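Glutamine synthetase (Streptomyces coelicolor, PDB 4BAX) belongs to the glutamine synthetase family of enzymes and forms a ten-chain assembly, each chain pairing a small beta-grasp domain with a larger catalytic domain. Local coordinates at residues 60-65 against 76-81; 196-201 against 322-327; 269-274 against 316-321. One frame throughout, in Å; residues are numbered along the deposited sequence.

How the contacts relate
The three contacts form a row from the beta-grasp domain into the body of the chain. Contact 1, a hairpin of strands 56-66 and 75-82, closes first along the chain. Contact 2 then brings helix 190-210 against the start of helix 323-341, and contact 3 forms within the chain between those two helices. Contacts 1 and 2 have centres about 13 Å apart and meet where L78 packs on Y324 and V199; contacts 2 and 3, about 14 Å apart, are joined by R201 NH2, a probable hydrogen-bond donor to V321 O. Contacts 1 and 3 lie on opposite sides of the chain's centre. Contact 2 therefore bridges the small domain and the loops beyond it.

Contact 1 (60-65 against 76-81); sequences KPVFSC and LVLCEV
A classic beta bulge breaks the regular alternation of this antiparallel pair and decides how its side chains meet. V62 and F63 both face L78, whose carbonyl oxygen grips two amides lying in its plane: V62 N is 2.8 Å from L78 O, and F63 N is 3.3 Å from it. On the N-terminal side of the bulge, K60 and E80 form a hydrogen-bonded pair and run side by side in the same direction. The lysine lays its methylene K60 CD 3.4 Å from E80 OE2, then bends at chi4, leaving K60 NZ 5.4 Å from that oxygen, so any attraction between the opposite charges would act at a distance rather than through a salt bridge. V62 crosses the glutamate at about a right angle, with V62 CG1 3.8 Å from E80 CG, while E80 OE1 is held by N92. P61, whose side chain diverges from that of C79, instead lies alongside V77, its CB 3.6 Å from V77 CG1. From the bulge onward, F63, C65, L76 and L78 share one face. F63 holds its CG anti to the backbone N (chi1 175°) and presents its ring edge to L78 CB. C65 SG, in the crowded position between N and carbonyl carbon, rests 3.8 Å from L76 CD1. Helix 190-210 packs on this face through F63, L76 and L78, while strand 3-11 continues the beta-grasp sheet by bonding to the backbone of V77 and C79.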
loop_
_atom_site.group_PDB
_atom_site.type_symbol
_atom_site.label_atom_id
_atom_site.label_comp_id
_atom_site.label_asym_id
_atom_site.label_seq_id
_atom_site.Cartn_x
_atom_site.Cartn_y
_atom_site.Cartn_z
ATOM N N LYS A 60 -25.160 18.709 -39.149
ATOM C CA LYS A 60 -26.517 19.152 -39.333
ATOM C C LYS A 60 -27.418 18.506 -38.277
ATOM O O LYS A 60 -27.571 17.291 -38.273
ATOM C CB LYS A 60 -27.000 18.769 -40.731
ATOM C CG LYS A 60 -28.370 19.264 -41.063
ATOM C CD LYS A 60 -28.783 18.629 -42.383
ATOM C CE LYS A 60 -30.184 19.040 -42.790
ATOM N NZ LYS A 60 -30.199 20.531 -42.887
ATOM N N PRO A 61 -28.016 19.323 -37.388
ATOM C CA PRO A 61 -28.898 18.850 -36.305
ATOM C C PRO A 61 -30.073 18.046 -36.865
ATOM O O PRO A 61 -30.666 18.458 -37.869
ATOM C CB PRO A 61 -29.415 20.153 -35.672
ATOM C CG PRO A 61 -28.387 21.192 -36.016
ATOM C CD PRO A 61 -27.664 20.754 -37.247
ATOM N N VAL A 62 -30.369 16.888 -36.280
ATOM C CA VAL A 62 -31.522 16.104 -36.721
ATOM C C VAL A 62 -32.440 15.812 -35.543
ATOM O O VAL A 62 -33.613 15.463 -35.715
ATOM C CB VAL A 62 -31.098 14.789 -37.438
ATOM C CG1 VAL A 62 -30.230 15.112 -38.642
ATOM C CG2 VAL A 62 -30.362 13.858 -36.480
ATOM N N PHE A 63 -31.876 15.906 -34.343
ATOM C CA PHE A 63 -32.617 15.620 -33.123
ATOM C C PHE A 63 -32.006 16.416 -31.985
ATOM O O PHE A 63 -30.788 16.575 -31.942
ATOM C CB PHE A 63 -32.588 14.124 -32.818
ATOM C CG PHE A 63 -33.234 13.759 -31.502
ATOM C CD1 PHE A 63 -34.597 13.490 -31.453
ATOM C CD2 PHE A 63 -32.490 13.665 -30.325
ATOM C CE1 PHE A 63 -35.222 13.147 -30.252
ATOM C CE2 PHE A 63 -33.102 13.318 -29.120
ATOM C CZ PHE A 63 -34.472 13.057 -29.085
ATOM N N SER A 64 -32.842 16.866 -31.045
ATOM C CA SER A 64 -32.366 17.614 -29.866
ATOM C C SER A 64 -33.219 17.311 -28.638
ATOM O O SER A 64 -34.403 16.982 -28.754
ATOM C CB SER A 64 -32.309 19.125 -30.122
ATOM O OG SER A 64 -33.617 19.685 -30.129
ATOM N N CYS A 65 -32.609 17.425 -27.466
ATOM C CA CYS A 65 -33.300 17.133 -26.228
ATOM C C CYS A 65 -32.579 17.881 -25.115
ATOM O O CYS A 65 -31.445 18.347 -25.314
ATOM C CB CYS A 65 -33.308 15.632 -25.975
ATOM S SG CYS A 65 -31.679 14.968 -25.840
ATOM N N LEU A 76 -28.796 18.739 -25.789
ATOM C CA LEU A 76 -27.984 17.852 -26.617
ATOM C C LEU A 76 -28.477 17.946 -28.048
ATOM O O LEU A 76 -29.687 17.949 -28.296
ATOM C CB LEU A 76 -28.065 16.418 -26.132
ATOM C CG LEU A 76 -27.839 16.281 -24.641
ATOM C CD1 LEU A 76 -28.238 14.868 -24.244
ATOM C CD2 LEU A 76 -26.393 16.620 -24.269
ATOM N N VAL A 77 -27.548 18.059 -28.986
ATOM C CA VAL A 77 -27.917 18.148 -30.383
ATOM C C VAL A 77 -27.266 17.024 -31.178
ATOM O O VAL A 77 -26.057 17.066 -31.451
ATOM C CB VAL A 77 -27.502 19.507 -31.005
ATOM C CG1 VAL A 77 -28.249 19.740 -32.289
ATOM C CG2 VAL A 77 -27.783 20.644 -30.054
ATOM N N LEU A 78 -28.064 16.032 -31.562
ATOM C CA LEU A 78 -27.567 14.961 -32.412
ATOM C C LEU A 78 -27.574 15.405 -33.877
ATOM O O LEU A 78 -28.599 15.857 -34.368
ATOM C CB LEU A 78 -28.420 13.700 -32.237
ATOM C CG LEU A 78 -28.013 12.492 -33.076
ATOM C CD1 LEU A 78 -26.653 11.929 -32.655
ATOM C CD2 LEU A 78 -29.094 11.429 -33.026
ATOM N N CYS A 79 -26.455 15.197 -34.582
ATOM C CA CYS A 79 -26.293 15.697 -35.966
ATOM C C CYS A 79 -25.998 14.579 -36.935
ATOM O O CYS A 79 -25.587 13.481 -36.550
ATOM C CB CYS A 79 -25.148 16.718 -36.058
ATOM S SG CYS A 79 -25.265 18.177 -35.006
ATOM N N GLU A 80 -26.234 14.854 -38.206
ATOM C CA GLU A 80 -25.746 13.959 -39.237
ATOM C C GLU A 80 -24.586 14.685 -39.886
ATOM O O GLU A 80 -24.494 15.923 -39.805
ATOM C CB GLU A 80 -26.840 13.586 -40.247
ATOM C CG GLU A 80 -27.301 14.758 -41.113
ATOM C CD GLU A 80 -28.367 14.347 -42.131
ATOM O OE1 GLU A 80 -28.644 13.127 -42.221
ATOM O OE2 GLU A 80 -28.923 15.234 -42.833
ATOM N N VAL A 81 -23.731 13.928 -40.559
ATOM C CA VAL A 81 -22.499 14.490 -41.095
ATOM C C VAL A 81 -22.651 14.673 -42.597
ATOM O O VAL A 81 -23.065 13.753 -43.323
ATOM C CB VAL A 81 -21.274 13.597 -40.765
ATOM C CG1 VAL A 81 -19.982 14.215 -41.277
ATOM C CG2 VAL A 81 -21.183 13.373 -39.257
#

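Contact 2 (196-201 against 322-327)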
loop_
_atom_site.group_PDB
_atom_site.type_symbol
_atom_site.label_atom_id
_atom_site.label_comp_id
_atom_site.label_asym_id
_atom_site.label_seq_id
_atom_site.Cartn_x
_atom_site.Cartn_y
_atom_site.Cartn_z
ATOM N N GLN A 196 -32.729 8.221 -30.653
ATOM C CA GLN A 196 -32.776 8.176 -29.182
ATOM C C GLN A 196 -31.738 7.205 -28.597
ATOM O O GLN A 196 -31.068 7.526 -27.614
ATOM C CB GLN A 196 -34.193 7.827 -28.680
ATOM C CG GLN A 196 -35.289 8.858 -29.001
ATOM C CD GLN A 196 -36.553 8.723 -28.131
ATOM O OE1 GLN A 196 -36.573 7.966 -27.160
ATOM N NE2 GLN A 196 -37.601 9.491 -28.465
ATOM N N LEU A 197 -31.549 6.069 -29.268
ATOM C CA LEU A 197 -30.584 5.051 -28.855
ATOM C C LEU A 197 -29.134 5.568 -28.889
ATOM O O LEU A 197 -28.324 5.275 -27.972
ATOM C CB LEU A 197 -30.726 3.793 -29.725
ATOM C CG LEU A 197 -29.734 2.661 -29.417
ATOM C CD1 LEU A 197 -29.768 2.289 -27.930
ATOM C CD2 LEU A 197 -29.993 1.414 -30.265
ATOM N N TRP A 198 -28.811 6.336 -29.937
ATOM C CA TRP A 198 -27.475 6.920 -30.046
ATOM C C TRP A 198 -27.227 7.897 -28.913
ATOM O O TRP A 198 -26.157 7.900 -28.282
ATOM C CB TRP A 198 -27.279 7.621 -31.400
ATOM C CG TRP A 198 -26.726 6.705 -32.441
ATOM C CD1 TRP A 198 -27.291 6.384 -33.661
ATOM C CD2 TRP A 198 -25.536 5.933 -32.339
ATOM N NE1 TRP A 198 -26.489 5.484 -34.334
ATOM C CE2 TRP A 198 -25.408 5.187 -33.542
ATOM C CE3 TRP A 198 -24.544 5.805 -31.355
ATOM C CZ2 TRP A 198 -24.324 4.327 -33.778
ATOM C CZ3 TRP A 198 -23.473 4.947 -31.590
ATOM C CH2 TRP A 198 -23.371 4.225 -32.792
ATOM N N VAL A 199 -28.256 8.676 -28.619
ATOM C CA VAL A 199 -28.176 9.641 -27.555
ATOM C C VAL A 199 -28.109 8.914 -26.208
ATOM O O VAL A 199 -27.332 9.267 -25.310
ATOM C CB VAL A 199 -29.343 10.629 -27.616
ATOM C CG1 VAL A 199 -29.348 11.491 -26.372
ATOM C CG2 VAL A 199 -29.244 11.491 -28.878
ATOM N N ALA A 200 -28.912 7.862 -26.092
ATOM C CA ALA A 200 -28.904 7.066 -24.886
ATOM C C ALA A 200 -27.530 6.375 -24.670
ATOM O O ALA A 200 -27.052 6.276 -23.528
ATOM C CB ALA A 200 -30.063 6.046 -24.894
ATOM N N ARG A 201 -26.896 5.927 -25.761
ATOM C CA ARG A 201 -25.539 5.377 -25.686
ATOM C C ARG A 201 -24.584 6.466 -25.228
ATOM O O ARG A 201 -23.736 6.262 -24.347
ATOM C CB ARG A 201 -25.070 4.833 -27.040
ATOM C CG ARG A 201 -25.552 3.418 -27.365
ATOM C CD ARG A 201 -25.664 3.221 -28.893
ATOM N NE ARG A 201 -25.986 1.842 -29.267
ATOM C CZ ARG A 201 -25.520 1.199 -30.342
ATOM N NH1 ARG A 201 -24.694 1.801 -31.201
ATOM N NH2 ARG A 201 -25.894 -0.063 -30.568
ATOM N N ASP A 322 -25.153 -0.612 -35.410
ATOM C CA ASP A 322 -25.659 0.729 -35.691
ATOM C C ASP A 322 -27.175 0.607 -35.856
ATOM O O ASP A 322 -27.647 -0.105 -36.750
ATOM C CB ASP A 322 -25.030 1.261 -36.987
ATOM C CG ASP A 322 -25.366 2.736 -37.265
ATOM O OD1 ASP A 322 -26.374 3.255 -36.730
ATOM O OD2 ASP A 322 -24.613 3.378 -38.029
ATOM N N PRO A 323 -27.943 1.326 -35.019
ATOM C CA PRO A 323 -29.417 1.297 -35.103
ATOM C C PRO A 323 -29.945 1.758 -36.465
ATOM O O PRO A 323 -30.912 1.165 -36.967
ATOM C CB PRO A 323 -29.871 2.245 -33.973
ATOM C CG PRO A 323 -28.645 3.040 -33.601
ATOM C CD PRO A 323 -27.462 2.139 -33.889
ATOM N N TYR A 324 -29.261 2.718 -37.090
ATOM C CA TYR A 324 -29.661 3.218 -38.400
ATOM C C TYR A 324 -29.655 2.094 -39.431
ATOM O O TYR A 324 -30.519 2.036 -40.324
ATOM C CB TYR A 324 -28.712 4.340 -38.871
ATOM C CG TYR A 324 -28.805 5.643 -38.091
ATOM C CD1 TYR A 324 -30.032 6.220 -37.798
ATOM C CD2 TYR A 324 -27.655 6.260 -37.588
ATOM C CE1 TYR A 324 -30.117 7.391 -37.058
ATOM C CE2 TYR A 324 -27.735 7.437 -36.847
ATOM C CZ TYR A 324 -28.970 7.996 -36.590
ATOM O OH TYR A 324 -29.068 9.158 -35.862
ATOM N N VAL A 325 -28.660 1.222 -39.305
ATOM C CA VAL A 325 -28.498 0.089 -40.202
ATOM C C VAL A 325 -29.490 -1.072 -39.983
ATOM O O VAL A 325 -30.166 -1.501 -40.923
ATOM C CB VAL A 325 -27.025 -0.412 -40.172
ATOM C CG1 VAL A 325 -26.834 -1.629 -41.063
ATOM C CG2 VAL A 325 -26.084 0.730 -40.576
ATOM N N VAL A 326 -29.618 -1.546 -38.746
ATOM C CA VAL A 326 -30.513 -2.669 -38.467
ATOM C C VAL A 326 -31.962 -2.297 -38.775
ATOM O O VAL A 326 -32.705 -3.091 -39.365
ATOM C CB VAL A 326 -30.334 -3.248 -37.036
ATOM C CG1 VAL A 326 -30.565 -2.178 -35.939
ATOM C CG2 VAL A 326 -31.208 -4.465 -36.842
ATOM N N THR A 327 -32.335 -1.064 -38.439
ATOM C CA THR A 327 -33.685 -0.590 -38.741
ATOM C C THR A 327 -33.905 -0.501 -40.265
ATOM O O THR A 327 -34.932 -0.977 -40.772
ATOM C CB THR A 327 -34.005 0.801 -38.081
ATOM O OG1 THR A 327 -32.989 1.762 -38.404
ATOM C CG2 THR A 327 -34.176 0.694 -36.563
#
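P323, the first residue of helix 323-341, is the bump here, and L197, W198 and R201 of helix 190-210 line the hollow that takes it. The proline ring lies over one face of the W198 indole, P323 CG coming within 3.3 Å of W198 NE1. R201 extends its chain to the same face, so that P323 CD, 3.9 Å from R201 NH1, also sits above the guanidinium, which bonds elsewhere to V321 and Q115. L197 CD2 closes the hollow 3.8 Å from P323 CB. In turn, the five-membered ring of W198 pushes its corner into the angle between P323 and Y324, with W198 CD1 3.4 Å from Y324 CE2 and the two aromatic planes inclined by 38°. D322 fixes this corner as N-cap of the helix: its OD1 accepts from Y324 N at 3.0 Å and from W198 NE1 at 3.3 Å, both donors standing above the carboxylate plane, while OD2 bonds to T93. The two helix segments run roughly antiparallel, at 149°, with L197 resting on strand 110-121, Y324 packing against helix 94-103, and the tyrosine hydroxyl bonded to D195 one turn back along helix 190-210.

Contact 3 (269-274 against 316-321)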
loop_
_atom_site.group_PDB
_atom_site.type_symbol
_atom_site.label_atom_id
_atom_site.label_comp_id
_atom_site.label_asym_id
_atom_site.label_seq_id
_atom_site.Cartn_x
_atom_site.Cartn_y
_atom_site.Cartn_z
ATOM N N ALA A 269 -19.699 -5.834 -35.519
ATOM C CA ALA A 269 -18.395 -6.451 -35.659
ATOM C C ALA A 269 -18.204 -7.560 -34.627
ATOM O O ALA A 269 -18.572 -7.407 -33.452
ATOM C CB ALA A 269 -17.299 -5.386 -35.531
ATOM N N GLY A 270 -17.667 -8.692 -35.063
ATOM C CA GLY A 270 -17.439 -9.782 -34.136
ATOM C C GLY A 270 -18.666 -10.627 -33.857
ATOM O O GLY A 270 -18.691 -11.343 -32.853
ATOM N N ILE A 271 -19.644 -10.605 -34.766
ATOM C CA ILE A 271 -20.891 -11.357 -34.583
ATOM C C ILE A 271 -20.693 -12.871 -34.473
ATOM O O ILE A 271 -21.415 -13.563 -33.742
ATOM C CB ILE A 271 -21.926 -11.000 -35.701
ATOM C CG1 ILE A 271 -23.321 -11.516 -35.341
ATOM C CG2 ILE A 271 -21.506 -11.577 -37.057
ATOM C CD1 ILE A 271 -24.447 -10.643 -35.846
ATOM N N ASP A 272 -19.676 -13.363 -35.171
ATOM C CA ASP A 272 -19.289 -14.764 -35.128
ATOM C C ASP A 272 -18.818 -15.230 -33.744
ATOM O O ASP A 272 -18.993 -16.400 -33.377
ATOM C CB ASP A 272 -18.250 -15.083 -36.212
ATOM C CG ASP A 272 -17.135 -14.045 -36.273
ATOM O OD1 ASP A 272 -17.310 -12.959 -35.680
ATOM O OD2 ASP A 272 -16.078 -14.313 -36.896
ATOM N N ASP A 273 -18.211 -14.307 -32.999
ATOM C CA ASP A 273 -17.770 -14.537 -31.617
ATOM C C ASP A 273 -18.921 -14.670 -30.588
ATOM O O ASP A 273 -18.791 -15.358 -29.562
ATOM C CB ASP A 273 -16.730 -13.490 -31.196
ATOM C CG ASP A 273 -15.479 -13.507 -32.106
ATOM O OD1 ASP A 273 -15.056 -14.604 -32.546
ATOM O OD2 ASP A 273 -14.924 -12.422 -32.406
ATOM N N ARG A 274 -20.016 -13.950 -30.838
ATOM C CA ARG A 274 -21.192 -14.025 -29.983
ATOM C C ARG A 274 -22.178 -15.086 -30.471
ATOM O O ARG A 274 -22.688 -15.861 -29.678
ATOM C CB ARG A 274 -21.879 -12.667 -29.844
ATOM C CG ARG A 274 -23.215 -12.721 -29.100
ATOM C CD ARG A 274 -23.820 -11.339 -28.989
ATOM N NE ARG A 274 -24.619 -11.077 -30.175
ATOM C CZ ARG A 274 -25.945 -11.190 -30.257
ATOM N NH1 ARG A 274 -26.669 -11.526 -29.198
ATOM N NH2 ARG A 274 -26.551 -10.933 -31.406
ATOM N N ARG A 316 -30.674 -11.676 -33.579
ATOM C CA ARG A 316 -29.328 -11.616 -34.174
ATOM C C ARG A 316 -28.451 -10.350 -33.932
ATOM O O ARG A 316 -27.235 -10.488 -33.818
ATOM C CB ARG A 316 -29.411 -11.901 -35.666
ATOM C CG ARG A 316 -29.877 -13.305 -35.987
ATOM C CD ARG A 316 -30.101 -13.444 -37.463
ATOM N NE ARG A 316 -31.213 -12.584 -37.860
ATOM C CZ ARG A 316 -31.507 -12.291 -39.123
ATOM N NH1 ARG A 316 -30.776 -12.809 -40.104
ATOM N NH2 ARG A 316 -32.538 -11.495 -39.409
ATOM N N PRO A 317 -29.031 -9.136 -33.883
ATOM C CA PRO A 317 -28.096 -7.989 -33.832
ATOM C C PRO A 317 -27.231 -7.902 -32.558
ATOM O O PRO A 317 -27.675 -8.177 -31.429
ATOM C CB PRO A 317 -29.019 -6.759 -33.959
ATOM C CG PRO A 317 -30.315 -7.291 -34.526
ATOM C CD PRO A 317 -30.441 -8.698 -33.979
ATOM N N ASN A 318 -25.964 -7.549 -32.765
ATOM C CA ASN A 318 -25.023 -7.357 -31.665
ATOM C C ASN A 318 -25.327 -6.092 -30.898
ATOM O O ASN A 318 -25.995 -5.207 -31.426
ATOM C CB ASN A 318 -23.621 -7.218 -32.216
ATOM C CG ASN A 318 -22.976 -8.539 -32.520
ATOM O OD1 ASN A 318 -23.598 -9.619 -32.403
ATOM N ND2 ASN A 318 -21.705 -8.472 -32.908
ATOM N N ALA A 319 -24.802 -5.995 -29.674
ATOM C CA ALA A 319 -24.922 -4.770 -28.881
ATOM C C ALA A 319 -24.217 -3.602 -29.571
ATOM O O ALA A 319 -24.548 -2.441 -29.300
ATOM C CB ALA A 319 -24.365 -4.973 -27.483
ATOM N N ASN A 320 -23.256 -3.900 -30.456
ATOM C CA ASN A 320 -22.532 -2.841 -31.166
ATOM C C ASN A 320 -23.095 -2.539 -32.560
ATOM O O ASN A 320 -22.425 -1.901 -33.369
ATOM C CB ASN A 320 -21.018 -3.125 -31.219
ATOM C CG ASN A 320 -20.683 -4.345 -32.063
ATOM O OD1 ASN A 320 -21.577 -5.082 -32.499
ATOM N ND2 ASN A 320 -19.388 -4.590 -32.263
ATOM N N VAL A 321 -24.308 -2.997 -32.850
ATOM C CA VAL A 321 -24.937 -2.667 -34.131
ATOM C C VAL A 321 -25.273 -1.177 -34.214
ATOM O O VAL A 321 -25.586 -0.540 -33.211
ATOM C CB VAL A 321 -26.217 -3.500 -34.360
ATOM C CG1 VAL A 321 -27.346 -3.083 -33.405
ATOM C CG2 VAL A 321 -26.647 -3.431 -35.833
#
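R274 NE donates to N318 OD1 at 2.9 Å, a fairly straight bond (157° at the hydrogen) that approaches from above the amide plane yet lies in the plane of the guanidinium. The same oxygen draws a weak second bond from R274 NH2 at 3.4 Å, so one carbonyl engages two nitrogens along the arginine's edge. The bend of R274 at chi3 (88°) turns that edge toward the chain at R316, whose O lies 2.5 Å from R274 NH2. At the other end of the contact, N320 ND2 points straight at a lone pair of A269 O, 3.2 Å away. The two asparagines belong to a type I beta turn, N318 to V321, in the loop between strand 312-314 and helix 323-341; a weak bond from N318 ND2 to N320 OD1 links their amides within it. Between these polar ends, I271 crosses N318 obliquely, its CG1 3.5 Å from N318 OD1 and its CD1 3.5 Å from R316 O. G270, with a positive phi of 82°, carries the backbone from A269 into the short helical turn that bears I271 and R274. I271 also packs on V264 of helix 259-264, and R316 turns its side chain away to a salt bridge with D314.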